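Local coordinates for alkane monooxygenase (Geobacillus thermodenitrificans, PDB 3B9O), which belongs to the luciferase-like monooxygenases, a family of TIM-barrel proteins, and carries flavin mononucleotide in its pocket, at residues C282-K287 against M293-S298. Numbering follows the deposited sequence.
Sequences CVIVGK and MEKLNS
Strand 282-285 and helix 293-298 approach to 7.8 Å between their axes at 125°, and the closest pair of CA atoms across the contact is that of I284 and L296, 6.8 Å apart. I284 points its side chain at the helix and spreads its two branches over K295 and L296. CG2, set opposite the backbone N by a chi1 of -63°, lies 3.6 Å from CB of K295 and also approaches the backbone N of L296. CD1, at the end of the other branch, comes to 3.9 Å from CG of L296, where the two side chains cross at about a right angle. Isoleucine suits this place, since its short CG2 methyl and longer CG1-CD1 arm meet two successive residues of the helix. L296 carries the apolar surface on to V353 of the adjacent strand 350-354.

K295 runs past I284 in the opposite sense. Its chain, extended beyond CG, carries the ammonium to the end of the strand, where NZ donates to O of V285 at 2.7 Å, nearly in line with the carbonyl (C=O...N 165°). Lysine fits because its CB packs on I284 while the extended chain carries the charge past it to the carbonyl; NZ also forms a salt bridge with D388 of helix 384-399. V285 turns its side chain away from helix 293-298 and packs on L392 and V393 of helix 384-399 and on V359 of helix 356-370.

The chain thus leaves a barrel strand through a short turn and doubles back as the helix that covers it, the beta-alpha unit of a TIM barrel.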
loop_
_atom_site.group_PDB
_atom_site.type_symbol
_atom_site.label_atom_id
_atom_site.label_comp_id
_atom_site.label_asym_id
_atom_site.label_seq_id
_atom_site.Cartn_x
_atom_site.Cartn_y
_atom_site.Cartn_z
ATOM N N CYS A 282 7.424 -12.149 3.598
ATOM C CA CYS A 282 7.488 -12.351 5.037
ATOM C C CYS A 282 8.874 -12.908 5.352
ATOM O O CYS A 282 9.369 -13.799 4.658
ATOM C CB CYS A 282 6.419 -13.333 5.521
ATOM S SG CYS A 282 4.741 -13.103 4.891
ATOM N N VAL A 283 9.532 -12.342 6.359
ATOM C CA VAL A 283 10.905 -12.718 6.650
ATOM C C VAL A 283 10.948 -13.209 8.092
ATOM O O VAL A 283 10.450 -12.534 8.987
ATOM C CB VAL A 283 11.898 -11.520 6.465
ATOM C CG1 VAL A 283 13.252 -11.884 7.023
ATOM C CG2 VAL A 283 11.984 -11.094 4.941
ATOM N N ILE A 284 11.510 -14.397 8.302
ATOM C CA ILE A 284 11.774 -14.887 9.640
ATOM C C ILE A 284 13.265 -15.192 9.642
ATOM O O ILE A 284 13.740 -16.138 8.955
ATOM C CB ILE A 284 10.973 -16.164 9.989
ATOM C CG1 ILE A 284 9.455 -15.913 9.968
ATOM C CG2 ILE A 284 11.443 -16.719 11.370
ATOM C CD1 ILE A 284 8.600 -17.230 9.877
ATOM N N VAL A 285 14.016 -14.389 10.379
ATOM C CA VAL A 285 15.475 -14.409 10.298
ATOM C C VAL A 285 16.129 -14.696 11.671
ATOM O O VAL A 285 15.608 -14.299 12.742
ATOM C CB VAL A 285 16.022 -13.111 9.610
ATOM C CG1 VAL A 285 15.758 -11.860 10.459
ATOM C CG2 VAL A 285 17.532 -13.222 9.261
ATOM N N GLY A 286 17.255 -15.412 11.632
ATOM C CA GLY A 286 18.073 -15.645 12.830
ATOM C C GLY A 286 19.549 -15.690 12.470
ATOM O O GLY A 286 19.924 -15.783 11.303
ATOM N N LYS A 287 20.397 -15.648 13.483
ATOM C CA LYS A 287 21.843 -15.738 13.267
ATOM C C LYS A 287 22.232 -17.101 12.718
ATOM O O LYS A 287 23.246 -17.241 12.013
ATOM C CB LYS A 287 22.563 -15.433 14.576
ATOM C CG LYS A 287 22.218 -14.006 15.021
ATOM C CD LYS A 287 22.591 -13.707 16.461
ATOM C CE LYS A 287 23.603 -12.592 16.483
ATOM N NZ LYS A 287 24.837 -13.058 15.774
ATOM N N MET A 293 14.284 -21.198 12.609
ATOM C CA MET A 293 13.275 -22.246 12.641
ATOM C C MET A 293 12.526 -22.196 13.980
ATOM O O MET A 293 11.335 -22.457 14.049
ATOM C CB MET A 293 13.877 -23.643 12.392
ATOM C CG MET A 293 14.376 -23.898 10.947
ATOM S SD MET A 293 13.112 -23.544 9.686
ATOM C CE MET A 293 12.070 -24.987 9.890
ATOM N N GLU A 294 13.221 -21.780 15.028
ATOM C CA GLU A 294 12.595 -21.692 16.336
ATOM C C GLU A 294 11.485 -20.632 16.357
ATOM O O GLU A 294 10.433 -20.836 16.967
ATOM C CB GLU A 294 13.653 -21.393 17.381
ATOM C CG GLU A 294 13.095 -21.222 18.763
ATOM C CD GLU A 294 14.180 -21.304 19.827
ATOM O OE1 GLU A 294 13.954 -20.832 20.967
ATOM O OE2 GLU A 294 15.264 -21.848 19.511
ATOM N N LYS A 295 11.731 -19.501 15.682
ATOM C CA LYS A 295 10.741 -18.435 15.549
ATOM C C LYS A 295 9.594 -18.953 14.728
ATOM O O LYS A 295 8.445 -18.788 15.107
ATOM C CB LYS A 295 11.340 -17.161 14.914
ATOM C CG LYS A 295 12.326 -16.456 15.809
ATOM C CD LYS A 295 13.074 -15.341 15.080
ATOM C CE LYS A 295 14.236 -14.856 15.923
ATOM N NZ LYS A 295 15.039 -13.753 15.302
ATOM N N LEU A 296 9.910 -19.591 13.598
ATOM C CA LEU A 296 8.883 -20.150 12.727
ATOM C C LEU A 296 7.920 -21.066 13.479
ATOM O O LEU A 296 6.698 -20.991 13.302
ATOM C CB LEU A 296 9.531 -20.918 11.546
ATOM C CG LEU A 296 8.798 -21.133 10.211
ATOM C CD1 LEU A 296 9.468 -22.236 9.380
ATOM C CD2 LEU A 296 7.329 -21.441 10.336
ATOM N N ASN A 297 8.483 -21.956 14.288
ATOM C CA ASN A 297 7.707 -22.967 15.001
ATOM C C ASN A 297 6.815 -22.298 16.083
ATOM O O ASN A 297 5.679 -22.737 16.333
ATOM C CB ASN A 297 8.641 -24.057 15.582
ATOM C CG ASN A 297 9.169 -24.921 14.545
ATOM N N SER A 298 7.327 -21.224 16.685
ATOM C CA SER A 298 6.572 -20.408 17.649
ATOM C C SER A 298 5.358 -19.717 17.041
ATOM O O SER A 298 4.262 -19.742 17.634
ATOM C CB SER A 298 7.489 -19.370 18.298
ATOM O OG SER A 298 6.819 -18.721 19.369
#